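Local coordinates for probable acetyltransferases (Chromobacterium violaceum, PDB 3PZJ), which probably transfers an acetyl group to an amine, perhaps the N-terminal serine or alanine of a protein, as a member of the GNAT acetyltransferase family, at residues D61-H66 and H124-P129; L108-M113 and K146-L151. One frame throughout, in Å; residues are numbered along the deposited sequence.

Interaction 1. Residues D61-H66 and H124-P129. With EDO (1,2-ethanediol), chain D.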
loop_
_atom_site.group_PDB
_atom_site.type_symbol
_atom_site.label_atom_id
_atom_site.label_comp_id
_atom_site.label_asym_id
_atom_site.label_seq_id
_atom_site.Cartn_x
_atom_site.Cartn_y
_atom_site.Cartn_z
ATOM N N ASP A 61 26.127 13.163 2.769
ATOM C CA ASP A 61 25.352 12.060 3.276
ATOM C C ASP A 61 24.051 12.427 3.972
ATOM O O ASP A 61 23.186 11.572 4.080
ATOM C CB ASP A 61 26.194 11.265 4.229
ATOM C CG ASP A 61 27.221 10.459 3.536
ATOM O OD1 ASP A 61 27.240 10.405 2.256
ATOM O OD2 ASP A 61 27.999 9.864 4.299
ATOM N N SER A 62 23.899 13.688 4.370
ATOM C CA SER A 62 22.654 14.178 4.991
ATOM C C SER A 62 21.459 14.085 4.030
ATOM O O SER A 62 20.352 14.021 4.479
ATOM C CB SER A 62 22.814 15.619 5.533
ATOM O OG SER A 62 22.864 16.540 4.463
ATOM N N HIS A 63 21.715 13.965 2.732
ATOM C CA HIS A 63 20.684 13.761 1.728
ATOM C C HIS A 63 19.699 12.618 2.075
ATOM O O HIS A 63 18.499 12.721 1.879
ATOM C CB HIS A 63 21.317 13.509 0.334
ATOM C CG HIS A 63 20.286 13.260 -0.722
ATOM N ND1 HIS A 63 19.473 14.250 -1.223
ATOM C CD2 HIS A 63 19.803 12.090 -1.215
ATOM C CE1 HIS A 63 18.600 13.710 -2.059
ATOM N NE2 HIS A 63 18.771 12.396 -2.056
ATOM N N TRP A 64 20.226 11.558 2.659
ATOM C CA TRP A 64 19.525 10.325 2.891
ATOM C C TRP A 64 18.810 10.308 4.271
ATOM O O TRP A 64 18.100 9.375 4.551
ATOM C CB TRP A 64 20.512 9.133 2.719
ATOM C CG TRP A 64 21.410 9.237 1.501
ATOM C CD1 TRP A 64 22.732 9.606 1.477
ATOM C CD2 TRP A 64 21.038 8.989 0.129
ATOM N NE1 TRP A 64 23.191 9.613 0.167
ATOM C CE2 TRP A 64 22.168 9.218 -0.660
ATOM C CE3 TRP A 64 19.827 8.642 -0.500
ATOM C CZ2 TRP A 64 22.134 9.092 -2.023
ATOM C CZ3 TRP A 64 19.812 8.506 -1.827
ATOM C CH2 TRP A 64 20.950 8.728 -2.594
ATOM N N GLU A 65 18.909 11.400 5.060
ATOM C CA GLU A 65 18.564 11.406 6.491
ATOM C C GLU A 65 17.165 10.848 6.757
ATOM O O GLU A 65 16.967 10.092 7.714
ATOM C CB GLU A 65 18.607 12.856 7.082
ATOM C CG GLU A 65 18.247 12.892 8.589
ATOM C CD GLU A 65 18.465 14.240 9.257
ATOM O OE1 GLU A 65 19.027 15.161 8.613
ATOM O OE2 GLU A 65 18.063 14.345 10.442
ATOM N N HIS A 66 16.195 11.259 5.956
ATOM C CA HIS A 66 14.792 10.821 6.181
ATOM C C HIS A 66 14.294 9.782 5.146
ATOM O O HIS A 66 13.053 9.511 5.001
ATOM C CB HIS A 66 13.877 12.028 6.117
ATOM C CG HIS A 66 14.270 13.143 7.036
ATOM N ND1 HIS A 66 14.189 13.045 8.414
ATOM C CD2 HIS A 66 14.707 14.397 6.767
ATOM C CE1 HIS A 66 14.589 14.186 8.951
ATOM N NE2 HIS A 66 14.914 15.023 7.971
ATOM N N HIS A 124 10.597 8.292 -4.573
ATOM C CA HIS A 124 11.994 8.279 -4.794
ATOM C C HIS A 124 12.458 9.627 -5.306
ATOM O O HIS A 124 13.321 9.726 -6.198
ATOM C CB HIS A 124 12.334 7.150 -5.799
ATOM C CG HIS A 124 12.205 5.785 -5.229
ATOM N ND1 HIS A 124 11.320 4.877 -5.744
ATOM C CD2 HIS A 124 12.847 5.151 -4.215
ATOM C CE1 HIS A 124 11.377 3.757 -5.035
ATOM N NE2 HIS A 124 12.285 3.895 -4.091
ATOM N N VAL A 125 11.981 10.696 -4.643
ATOM C CA VAL A 125 12.336 12.029 -5.057
ATOM C C VAL A 125 13.681 12.377 -4.480
ATOM O O VAL A 125 13.845 12.527 -3.233
ATOM C CB VAL A 125 11.307 13.070 -4.612
ATOM C CG1 VAL A 125 11.737 14.555 -4.979
ATOM C CG2 VAL A 125 9.893 12.707 -5.069
ATOM N N ASN A 126 14.675 12.385 -5.362
ATOM C CA ASN A 126 16.099 12.556 -5.015
ATOM C C ASN A 126 16.675 13.659 -5.885
ATOM O O ASN A 126 17.161 13.406 -7.039
ATOM C CB ASN A 126 16.845 11.263 -5.277
ATOM C CG ASN A 126 16.612 10.235 -4.202
ATOM O OD1 ASN A 126 17.300 10.289 -3.195
ATOM N ND2 ASN A 126 15.550 9.399 -4.320
ATOM N N PHE A 127 16.610 14.888 -5.361
ATOM C CA PHE A 127 17.023 16.058 -6.147
ATOM C C PHE A 127 18.330 16.601 -5.599
ATOM O O PHE A 127 18.457 16.807 -4.398
ATOM C CB PHE A 127 15.943 17.143 -6.042
ATOM C CG PHE A 127 14.658 16.855 -6.811
ATOM C CD1 PHE A 127 14.506 15.764 -7.638
ATOM C CD2 PHE A 127 13.602 17.717 -6.695
ATOM C CE1 PHE A 127 13.331 15.560 -8.358
ATOM C CE2 PHE A 127 12.425 17.475 -7.366
ATOM C CZ PHE A 127 12.316 16.440 -8.257
ATOM N N SER A 128 19.270 16.879 -6.487
ATOM C CA SER A 128 20.578 17.466 -6.085
ATOM C C SER A 128 20.332 18.820 -5.466
ATOM O O SER A 128 19.324 19.433 -5.720
ATOM C CB SER A 128 21.461 17.613 -7.323
ATOM O OG SER A 128 21.013 18.646 -8.167
ATOM N N PRO A 129 21.279 19.341 -4.669
ATOM C CA PRO A 129 21.016 20.680 -4.092
ATOM C C PRO A 129 20.760 21.791 -5.169
ATOM O O PRO A 129 19.876 22.617 -5.038
ATOM C CB PRO A 129 22.265 20.936 -3.224
ATOM C CG PRO A 129 22.801 19.502 -2.912
ATOM C CD PRO A 129 22.478 18.680 -4.139
HETATM C C1 EDO D . 11.364 7.036 -1.534
HETATM O O1 EDO D . 12.335 8.051 -1.455
HETATM C C2 EDO D . 10.000 7.663 -1.393
HETATM O O2 EDO D . 9.164 6.947 -2.260
#
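Asn126 reaches from its strand to the imidazole of His63. With CG beside the backbone N (chi1 -77°), the amide is carried to the loop side of the strand. Asn126 CB lies 3.9 Å from His63 NE2, and Asn126 CG 3.7 Å from the same nitrogen. Asn126 OD1 accepts a nearly straight hydrogen bond of 2.8 Å from His63 NE2, running in the plane of the imidazole and tilted modestly from the carbonyl plane. Asn126 OD1 also packs obliquely against the indole, 3.4 Å from Trp64 CZ3. Asn126 ND2 turns back along its own strand and donates to His124 O at 2.9 Å, above that carbonyl's plane, and also bonds to Tyr69 OH, so the amide is held at both ends. His63 CD2 in turn rests over one face of the Trp64 indole. At the start of the segment, in a left-handed backbone conformation, His124 N donates to O2 of an ethanediol at 3.0 Å, a probable crystallisation solute that Tyr69 also holds. Strand 119-127 corresponds to the strand whose backbone, in GNAT relatives, commonly lines the acetyl-CoA site; that role is probable here. Phe57 of helix 46-58 packs on both rings and on Asn126, while Phe127 points away to helix 135-150, leaving strand 119-127 between the two helices and joined to the loop before helix 75-87.

Interaction 2. Residues L108-M113 and K146-L151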
loop_
_atom_site.group_PDB
_atom_site.type_symbol
_atom_site.label_atom_id
_atom_site.label_comp_id
_atom_site.label_asym_id
_atom_site.label_seq_id
_atom_site.Cartn_x
_atom_site.Cartn_y
_atom_site.Cartn_z
ATOM N N LEU A 108 13.585 10.688 -9.816
ATOM C CA LEU A 108 12.289 10.475 -9.197
ATOM C C LEU A 108 11.435 9.549 -10.049
ATOM O O LEU A 108 11.807 9.201 -11.090
ATOM C CB LEU A 108 11.571 11.790 -8.950
ATOM C CG LEU A 108 10.775 12.375 -10.068
ATOM C CD1 LEU A 108 9.818 13.420 -9.562
ATOM C CD2 LEU A 108 11.627 12.878 -11.123
ATOM N N GLY A 109 10.309 9.108 -9.545
ATOM C CA GLY A 109 9.453 8.250 -10.316
ATOM C C GLY A 109 8.161 7.847 -9.663
ATOM O O GLY A 109 7.710 8.527 -8.800
ATOM N N TYR A 110 7.599 6.736 -10.107
ATOM C CA TYR A 110 6.388 6.186 -9.574
ATOM C C TYR A 110 6.741 4.920 -8.792
ATOM O O TYR A 110 7.670 4.147 -9.147
ATOM C CB TYR A 110 5.471 5.823 -10.722
ATOM C CG TYR A 110 5.063 6.965 -11.661
ATOM C CD1 TYR A 110 4.354 8.056 -11.198
ATOM C CD2 TYR A 110 5.332 6.901 -13.037
ATOM C CE1 TYR A 110 3.902 9.040 -12.076
ATOM C CE2 TYR A 110 4.903 7.921 -13.914
ATOM C CZ TYR A 110 4.211 8.968 -13.406
ATOM O OH TYR A 110 3.764 9.909 -14.263
ATOM N N ARG A 111 5.977 4.668 -7.735
ATOM C CA ARG A 111 6.010 3.371 -7.124
ATOM C C ARG A 111 4.630 2.986 -6.698
ATOM O O ARG A 111 3.657 3.775 -6.780
ATOM C CB ARG A 111 6.940 3.344 -5.926
ATOM C CG ARG A 111 6.486 4.353 -4.835
ATOM C CD ARG A 111 7.599 4.520 -3.717
ATOM N NE ARG A 111 7.946 3.239 -3.149
ATOM C CZ ARG A 111 7.331 2.633 -2.109
ATOM N NH1 ARG A 111 6.322 3.200 -1.451
ATOM N NH2 ARG A 111 7.733 1.423 -1.697
ATOM N N GLN A 112 4.528 1.745 -6.299
ATOM C CA GLN A 112 3.225 1.172 -5.903
ATOM C C GLN A 112 2.150 1.463 -7.002
ATOM O O GLN A 112 1.058 1.864 -6.672
ATOM C CB GLN A 112 2.779 1.721 -4.517
ATOM C CG GLN A 112 3.720 1.400 -3.378
ATOM C CD GLN A 112 3.752 -0.063 -3.099
ATOM O OE1 GLN A 112 4.715 -0.773 -3.445
ATOM N NE2 GLN A 112 2.720 -0.539 -2.500
HETATM N N MSE A 113 2.498 1.305 -8.279
HETATM C CA MSE A 113 1.540 1.458 -9.364
HETATM C C MSE A 113 0.526 0.295 -9.273
HETATM O O MSE A 113 0.922 -0.928 -9.174
HETATM C CB MSE A 113 2.251 1.434 -10.714
HETATM C CG MSE A 113 1.330 1.259 -11.896
HETATM SE SE MSE A 113 2.378 1.245 -13.497
HETATM C CE MSE A 113 3.392 2.925 -13.315
ATOM N N LYS A 146 1.003 15.219 -14.388
ATOM C CA LYS A 146 0.330 15.354 -15.670
ATOM C C LYS A 146 0.271 14.003 -16.330
ATOM O O LYS A 146 -0.784 13.572 -16.792
ATOM C CB LYS A 146 1.081 16.327 -16.561
ATOM C CG LYS A 146 0.421 16.607 -17.938
ATOM C CD LYS A 146 1.445 17.383 -18.768
ATOM C CE LYS A 146 0.811 18.021 -20.011
ATOM N NZ LYS A 146 1.540 19.314 -20.279
ATOM N N THR A 147 1.419 13.310 -16.331
ATOM C CA THR A 147 1.538 12.067 -17.020
ATOM C C THR A 147 0.647 10.987 -16.427
ATOM O O THR A 147 0.038 10.189 -17.161
ATOM C CB THR A 147 3.015 11.592 -17.101
ATOM O OG1 THR A 147 3.827 12.548 -17.845
ATOM C CG2 THR A 147 3.086 10.258 -17.783
ATOM N N ALA A 148 0.598 10.927 -15.104
ATOM C CA ALA A 148 -0.213 9.930 -14.436
ATOM C C ALA A 148 -1.703 10.155 -14.731
ATOM O O ALA A 148 -2.469 9.166 -15.040
ATOM C CB ALA A 148 0.067 9.939 -12.886
ATOM N N PHE A 149 -2.150 11.390 -14.628
ATOM C CA PHE A 149 -3.563 11.653 -14.890
ATOM C C PHE A 149 -3.909 11.412 -16.378
ATOM O O PHE A 149 -4.983 10.870 -16.697
ATOM C CB PHE A 149 -3.962 13.052 -14.363
ATOM C CG PHE A 149 -3.852 13.143 -12.846
ATOM C CD1 PHE A 149 -4.633 12.315 -12.050
ATOM C CD2 PHE A 149 -2.977 14.008 -12.211
ATOM C CE1 PHE A 149 -4.576 12.339 -10.683
ATOM C CE2 PHE A 149 -2.897 14.028 -10.802
ATOM C CZ PHE A 149 -3.654 13.209 -10.035
ATOM N N GLU A 150 -2.989 11.753 -17.288
ATOM C CA GLU A 150 -3.205 11.463 -18.733
ATOM C C GLU A 150 -3.239 9.957 -18.974
ATOM O O GLU A 150 -3.814 9.470 -19.949
ATOM C CB GLU A 150 -2.134 12.146 -19.627
ATOM C CG GLU A 150 -2.415 13.658 -19.697
ATOM C CD GLU A 150 -1.466 14.482 -20.584
ATOM O OE1 GLU A 150 -0.422 13.958 -21.061
ATOM O OE2 GLU A 150 -1.794 15.681 -20.718
ATOM N N LEU A 151 -2.640 9.186 -18.081
ATOM C CA LEU A 151 -2.600 7.721 -18.238
ATOM C C LEU A 151 -3.798 7.074 -17.596
ATOM O O LEU A 151 -3.914 5.829 -17.626
ATOM C CB LEU A 151 -1.319 7.108 -17.622
ATOM C CG LEU A 151 -0.060 7.023 -18.540
ATOM C CD1 LEU A 151 0.023 8.200 -19.528
ATOM C CD2 LEU A 151 1.215 6.840 -17.703
#
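The Tyr110 ring meets helix 135-150 obliquely: Ala148 CB comes to 4.0 Å from CE1, and this is the one apolar contact between the two side chains. Next along the strand, the Arg111 guanidinium has Gln112 CG over one face and its NH1 in a salt bridge with Glu121. Within the two segments, Tyr110 carries the contact with the helix. With CG of Tyr110 placed beside the backbone N and anti to the carbonyl carbon (chi1 -59°), the phenol extends from the strand to bring its hydroxyl against the helix backbone. There Tyr110 OH lies 3.4 Å from Thr147 CB and 3.6 Å from Thr147 CG2, the two side chains crossing at about a right angle.

Strands 119-127 and 155-161 are parallel neighbours in the sheet, and helix 135-150 lies in the connection between them, making the beta-alpha-beta crossover of the GNAT fold. Tyr110 approaches that helix from strand 106-114, one strand beyond the crossover, and also touches Ile120 on strand 119-127, whereas Ala148 packs on Cys156 of strand 155-161.

Although Tyr110 OH is also 3.4 Å from Ala148 N, the angle is too poor for a hydrogen bond. The hydroxyl donates instead to Leu144 O, a carbonyl one turn back along the helix, which supplies a polar partner for this buried phenol. Thr147 likewise satisfies its own hydroxyl within the helix, OG1 bonding to Leu143 O, so its carbon atoms are what it offers to the tyrosine. Leu108, two residues before Tyr110, continues the packing on this helix through Val141 and Leu144.

In the fold
From the N terminus, the loop segment 61-66 comes first, after helix 46-58; strand segment 108-113 follows, then 124-129 on the next strand, and last 146-151 at the end of helix 135-150. Interaction 1 closes a loop of 57 intervening residues and interaction 2 one of 32. Because 108-113 lies between the two halves of interaction 1, and 124-129 between those of interaction 2, the contacts cross. They lie about 21 Å apart, centre to centre, yet they meet where strands 106-114 and 119-127 run side by side, as Phe127 and Leu108 pack together. Interaction 1 joins the inter-helix loop to one face of the sheet, interaction 2 the crossover helix to the other.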